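PDB 5YTI: flagellar hook associated protein type 3 FlgL from Legionella pneumophila subsp. pneumophila, which probably serves as a structural component of the bacterial flagellum, a flagellin-family protein that joins the hook to the filament. Local coordinates for residues K292-S295 against I296-V300; L335-I338 against L339-Q342. All coordinates share one frame; numbering follows the deposited sequence.

Overall arrangement
Contacts 1 and 2 come in series along the chain. Contact 1 is the entry into helix 296-307, just after strand 285-290 of the antiparallel sheet; contact 2 is a two-turn piece of the long helix 316-374, the next helix in the sequence. Their centres lie about 15 Å apart and their nearest atoms about 5 Å, without touching, yet Ile296 and Thr299 of contact 1 pack on helix 316-374 a little before contact 2. Contact 1 leads from the sheet into the helical bundle, and contact 2 lies within it. They also meet across the dimer: Lys292 and Asn293 of one subunit pack on Ser340 and His337 of the other, so residues 292-293 and 335-342 form part of the subunit interface.

Contact 1 of 2, residues K292-S295 against I296-V300; sequences KNES and IFSTV
Ser295 and Ser298 face each other across the first turn of helix 296-307, and Glu294 reaches over to the second serine from just outside the helix. The hydroxyl of Ser295 lies between its own backbone N and carbonyl carbon (chi1 59°), a rotation that brings OG over the turn, where it accepts from the backbone N of Ser298 at 3.2 Å along a nearly straight N-H path of 171°. The carbonyl of the same residue starts the helical bonding: Ser295 O takes the backbone N-H of Thr299 at 3.3 Å. Standing just before the helix, with OG capping the Ser298 N-H, Ser295 is a serine N-cap, and it closes the passage from strand 285-290 into a buried helix of the bundle. The carboxylate of Glu294 adds a second link, outside the cap. Ser298 OG donates to Glu294 OE2 at 2.6 Å, on the anti side of the oxygen and 21° out of the carboxylate plane. OE1 forms a salt bridge with Arg302, one turn further along, so the carboxylate is held from both oxygens and its negative charge, close to the N-terminal end of the helix, probably suits the helix dipole. On another side of the cap, Ser295 CB comes within 3.6 Å of Phe297 CD2, meeting the ring obliquely, while the OG lies 3.6 Å from Phe297 CB. Met184 of helix 179-184 touches both Ser295 and Phe297. The hydroxyl of Thr299 is engaged by Gln330 of helix 316-374, the helix that also receives Ile296.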
ATOM      1  N   LYS A 292      -1.026   6.556  -3.652  1.00 90.15           N
ATOM      2  CA  LYS A 292      -0.661   7.336  -2.501  1.00 92.77           C
ATOM      3  C   LYS A 292      -1.240   6.637  -1.294  1.00 89.07           C
ATOM      4  O   LYS A 292      -2.383   6.209  -1.347  1.00 89.55           O
ATOM      5  CB  LYS A 292      -1.304   8.699  -2.665  1.00 94.73           C
ATOM      6  CG  LYS A 292      -0.753   9.775  -1.766  1.00 99.90           C
ATOM      7  CD  LYS A 292      -1.523  11.067  -2.001  1.00104.35           C
ATOM      8  CE  LYS A 292      -0.885  12.262  -1.299  1.00110.31           C
ATOM      9  NZ  LYS A 292      -1.264  12.361   0.147  1.00113.41           N
ATOM     10  N   ASN A 293      -0.488   6.495  -0.213  1.00 85.55           N
ATOM     11  CA  ASN A 293      -1.100   5.901   0.973  1.00 87.05           C
ATOM     12  C   ASN A 293      -2.277   6.752   1.446  1.00 86.99           C
ATOM     13  O   ASN A 293      -2.220   7.975   1.426  1.00 86.49           O
ATOM     14  CB  ASN A 293      -0.091   5.676   2.096  1.00 87.09           C
ATOM     15  CG  ASN A 293       0.709   4.396   1.904  1.00 87.91           C
ATOM     16  OD1 ASN A 293       0.204   3.412   1.337  1.00 85.34           O
ATOM     17  ND2 ASN A 293       1.973   4.402   2.369  1.00 85.81           N
ATOM     18  N   GLU A 294      -3.361   6.096   1.842  1.00 85.54           N
ATOM     19  CA  GLU A 294      -4.551   6.817   2.261  1.00 84.82           C
ATOM     20  C   GLU A 294      -5.437   5.894   3.100  1.00 82.36           C
ATOM     21  O   GLU A 294      -5.801   4.799   2.631  1.00 80.67           O
ATOM     22  CB  GLU A 294      -5.298   7.380   1.027  1.00 85.85           C
ATOM     23  CG  GLU A 294      -6.820   7.257   1.108  1.00 88.32           C
ATOM     24  CD  GLU A 294      -7.597   8.104   0.102  1.00 89.78           C
ATOM     25  OE1 GLU A 294      -7.242   8.125  -1.081  1.00 86.78           O
ATOM     26  OE2 GLU A 294      -8.617   8.718   0.491  1.00 96.56           O
ATOM     27  N   SER A 295      -5.785   6.350   4.316  1.00 80.55           N
ATOM     28  CA  SER A 295      -6.580   5.562   5.304  1.00 80.73           C
ATOM     29  C   SER A 295      -7.915   5.105   4.794  1.00 79.09           C
ATOM     30  O   SER A 295      -8.500   5.739   3.941  1.00 78.63           O
ATOM     31  CB  SER A 295      -6.823   6.351   6.612  1.00 83.69           C
ATOM     32  OG  SER A 295      -7.520   7.585   6.429  1.00 86.24           O
ATOM     33  N   ILE A 296      -8.406   3.997   5.313  1.00 80.56           N
ATOM     34  CA  ILE A 296      -9.748   3.588   4.963  1.00 83.66           C
ATOM     35  C   ILE A 296     -10.647   4.741   5.291  1.00 82.71           C
ATOM     36  O   ILE A 296     -11.598   5.025   4.592  1.00 84.05           O
ATOM     37  CB  ILE A 296     -10.256   2.437   5.816  1.00 86.98           C
ATOM     38  CG1 ILE A 296      -9.383   1.217   5.630  1.00 91.90           C
ATOM     39  CG2 ILE A 296     -11.670   2.070   5.426  1.00 86.63           C
ATOM     40  CD1 ILE A 296      -9.386   0.363   6.888  1.00 96.09           C
ATOM     41  N   PHE A 297     -10.341   5.398   6.391  1.00 83.28           N
ATOM     42  CA  PHE A 297     -11.180   6.461   6.877  1.00 83.70           C
ATOM     43  C   PHE A 297     -11.433   7.536   5.836  1.00 86.31           C
ATOM     44  O   PHE A 297     -12.588   7.811   5.532  1.00 90.18           O
ATOM     45  CB  PHE A 297     -10.591   7.028   8.137  1.00 81.99           C
ATOM     46  CG  PHE A 297     -10.226   5.970   9.127  1.00 81.60           C
ATOM     47  CD1 PHE A 297     -11.195   5.123   9.618  1.00 79.18           C
ATOM     48  CD2 PHE A 297      -8.909   5.805   9.544  1.00 80.26           C
ATOM     49  CE1 PHE A 297     -10.868   4.146  10.527  1.00 79.85           C
ATOM     50  CE2 PHE A 297      -8.578   4.831  10.458  1.00 79.41           C
ATOM     51  CZ  PHE A 297      -9.558   3.996  10.949  1.00 79.10           C
ATOM     52  N   SER A 298     -10.399   8.135   5.261  1.00 88.28           N
ATOM     53  CA  SER A 298     -10.671   9.120   4.219  1.00 90.47           C
ATOM     54  C   SER A 298     -11.379   8.472   3.003  1.00 88.51           C
ATOM     55  O   SER A 298     -12.212   9.123   2.402  1.00 92.98           O
ATOM     56  CB  SER A 298      -9.441   9.972   3.842  1.00 90.93           C
ATOM     57  OG  SER A 298      -8.564   9.259   3.023  1.00 89.93           O
ATOM     58  N   THR A 299     -11.120   7.202   2.681  1.00 85.40           N
ATOM     59  CA  THR A 299     -11.882   6.513   1.614  1.00 82.88           C
ATOM     60  C   THR A 299     -13.400   6.612   1.871  1.00 83.84           C
ATOM     61  O   THR A 299     -14.199   6.918   0.973  1.00 85.70           O
ATOM     62  CB  THR A 299     -11.504   5.014   1.437  1.00 79.73           C
ATOM     63  OG1 THR A 299     -10.254   4.878   0.765  1.00 75.72           O
ATOM     64  CG2 THR A 299     -12.538   4.303   0.592  1.00 80.47           C
ATOM     65  N   VAL A 300     -13.797   6.353   3.100  1.00 84.15           N
ATOM     66  CA  VAL A 300     -15.206   6.451   3.454  1.00 84.21           C
ATOM     67  C   VAL A 300     -15.712   7.903   3.521  1.00 83.57           C
ATOM     68  O   VAL A 300     -16.860   8.162   3.137  1.00 84.89           O
ATOM     69  CB  VAL A 300     -15.515   5.749   4.781  1.00 84.60           C
ATOM     70  CG1 VAL A 300     -17.001   5.855   5.061  1.00 86.48           C
ATOM     71  CG2 VAL A 300     -15.089   4.284   4.743  1.00 83.70           C
TER

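Contact 2 of 2, residues L335-I338 against L339-Q342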
ATOM      1  N   LEU A 335     -10.545  -4.185   1.719  1.00 75.90           N
ATOM      2  CA  LEU A 335     -11.041  -5.494   2.020  1.00 75.87           C
ATOM      3  C   LEU A 335      -9.861  -6.425   1.922  1.00 75.18           C
ATOM      4  O   LEU A 335      -9.601  -7.158   2.842  1.00 77.64           O
ATOM      5  CB  LEU A 335     -12.098  -5.931   1.031  1.00 77.87           C
ATOM      6  CG  LEU A 335     -13.525  -5.798   1.536  1.00 79.57           C
ATOM      7  CD1 LEU A 335     -14.463  -5.753   0.346  1.00 79.85           C
ATOM      8  CD2 LEU A 335     -13.861  -6.961   2.459  1.00 81.01           C
ATOM      9  N   GLY A 336      -9.125  -6.381   0.822  1.00 73.35           N
ATOM     10  CA  GLY A 336      -8.035  -7.323   0.616  1.00 73.32           C
ATOM     11  C   GLY A 336      -6.944  -7.181   1.670  1.00 75.02           C
ATOM     12  O   GLY A 336      -6.404  -8.165   2.208  1.00 73.18           O
ATOM     13  N   HIS A 337      -6.614  -5.940   1.984  1.00 75.34           N
ATOM     14  CA  HIS A 337      -5.512  -5.687   2.868  1.00 73.94           C
ATOM     15  C   HIS A 337      -5.774  -6.272   4.233  1.00 73.81           C
ATOM     16  O   HIS A 337      -4.876  -6.789   4.891  1.00 75.19           O
ATOM     17  CB  HIS A 337      -5.301  -4.205   2.989  1.00 74.28           C
ATOM     18  CG  HIS A 337      -4.389  -3.847   4.098  1.00 76.07           C
ATOM     19  ND1 HIS A 337      -3.069  -4.239   4.117  1.00 78.60           N
ATOM     20  CD2 HIS A 337      -4.608  -3.161   5.246  1.00 76.69           C
ATOM     21  CE1 HIS A 337      -2.510  -3.789   5.230  1.00 80.78           C
ATOM     22  NE2 HIS A 337      -3.427  -3.140   5.935  1.00 78.11           N
ATOM     23  N   ILE A 338      -7.008  -6.179   4.677  1.00 74.67           N
ATOM     24  CA  ILE A 338      -7.368  -6.702   5.983  1.00 77.77           C
ATOM     25  C   ILE A 338      -7.361  -8.218   5.985  1.00 80.08           C
ATOM     26  O   ILE A 338      -6.800  -8.832   6.886  1.00 83.91           O
ATOM     27  CB  ILE A 338      -8.735  -6.179   6.436  1.00 77.89           C
ATOM     28  CG1 ILE A 338      -8.578  -4.722   6.809  1.00 79.09           C
ATOM     29  CG2 ILE A 338      -9.249  -6.926   7.647  1.00 77.05           C
ATOM     30  CD1 ILE A 338      -9.858  -4.170   7.351  1.00 81.44           C
ATOM     31  N   LEU A 339      -7.969  -8.829   4.984  1.00 80.01           N
ATOM     32  CA  LEU A 339      -7.817 -10.261   4.819  1.00 82.01           C
ATOM     33  C   LEU A 339      -6.349 -10.719   4.924  1.00 82.49           C
ATOM     34  O   LEU A 339      -6.101 -11.823   5.400  1.00 86.07           O
ATOM     35  CB  LEU A 339      -8.411 -10.722   3.484  1.00 83.28           C
ATOM     36  CG  LEU A 339      -8.307 -12.220   3.180  1.00 85.67           C
ATOM     37  CD1 LEU A 339      -8.976 -13.086   4.250  1.00 88.10           C
ATOM     38  CD2 LEU A 339      -8.913 -12.511   1.815  1.00 86.18           C
ATOM     39  N   SER A 340      -5.379  -9.911   4.482  1.00 81.01           N
ATOM     40  CA  SER A 340      -3.985 -10.355   4.547  1.00 80.05           C
ATOM     41  C   SER A 340      -3.513 -10.251   5.971  1.00 80.82           C
ATOM     42  O   SER A 340      -2.743 -11.089   6.435  1.00 83.68           O
ATOM     43  CB  SER A 340      -3.053  -9.605   3.589  1.00 80.17           C
ATOM     44  OG  SER A 340      -2.741  -8.289   4.018  1.00 79.96           O
ATOM     45  N   VAL A 341      -3.988  -9.239   6.687  1.00 79.44           N
ATOM     46  CA  VAL A 341      -3.714  -9.167   8.117  1.00 77.87           C
ATOM     47  C   VAL A 341      -4.361 -10.356   8.801  1.00 77.25           C
ATOM     48  O   VAL A 341      -3.754 -10.945   9.652  1.00 79.48           O
ATOM     49  CB  VAL A 341      -4.182  -7.852   8.766  1.00 77.64           C
ATOM     50  CG1 VAL A 341      -3.929  -7.871  10.254  1.00 78.53           C
ATOM     51  CG2 VAL A 341      -3.452  -6.657   8.170  1.00 77.23           C
ATOM     52  N   GLN A 342      -5.567 -10.735   8.416  1.00 77.18           N
ATOM     53  CA  GLN A 342      -6.193 -11.948   8.976  1.00 78.20           C
ATOM     54  C   GLN A 342      -5.405 -13.194   8.645  1.00 79.43           C
ATOM     55  O   GLN A 342      -5.200 -14.034   9.507  1.00 79.30           O
ATOM     56  CB  GLN A 342      -7.628 -12.152   8.481  1.00 77.23           C
ATOM     57  CG  GLN A 342      -8.617 -11.156   9.036  1.00 76.23           C
ATOM     58  CD  GLN A 342      -9.948 -11.285   8.372  1.00 75.96           C
ATOM     59  OE1 GLN A 342     -10.052 -11.199   7.154  1.00 75.84           O
ATOM     60  NE2 GLN A 342     -10.985 -11.485   9.170  1.00 77.62           N
TER
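His337 meets Ser340 and Val341, three and four residues on, in a local contact along two largely buried turns of the long helix 316-374 of the helical bundle, where the helix packs against helix 49-96 on one side and the second subunit on another. The backbone is regular alpha-helix: Leu339 N donates to Leu335 O at 3.2 Å, and Ser340 N to Gly336 O at 3.0 Å. What marks it out is the carbonyl of His337, which is gripped twice. Val341 N reaches His337 O at 3.2 Å, and Ser340 OG reaches it at 2.8 Å, both from the same face of the carbonyl plane. The serine hydroxyl can fold back in this way because its OG stands between its own backbone N and carbonyl carbon (chi1 75°). Ser340 OG is also hydrogen-bonded to Ala291 O of the second subunit; having a single proton to give, it probably shares it between the two carbonyls. The imidazole of His337, with CG anti to the backbone N (chi1 167°), extends beside the same turn, and one methyl of Val341 covers a face of it, CG2 lying 4.2 Å from His337 NE2. That nitrogen is hydrogen-bonded to the backbone O of Asn181, and the side chain also packs on Asn293 of the second subunit. Ile338 touches Val84 and Leu87 of helix 49-96, and Val341 touches Leu80. Beyond the histidine, the carbonyl of Ile338 carries the bonding onward, its O receiving Gln342 N at 2.7 Å while Gln342 CG passes 3.7 Å from that oxygen.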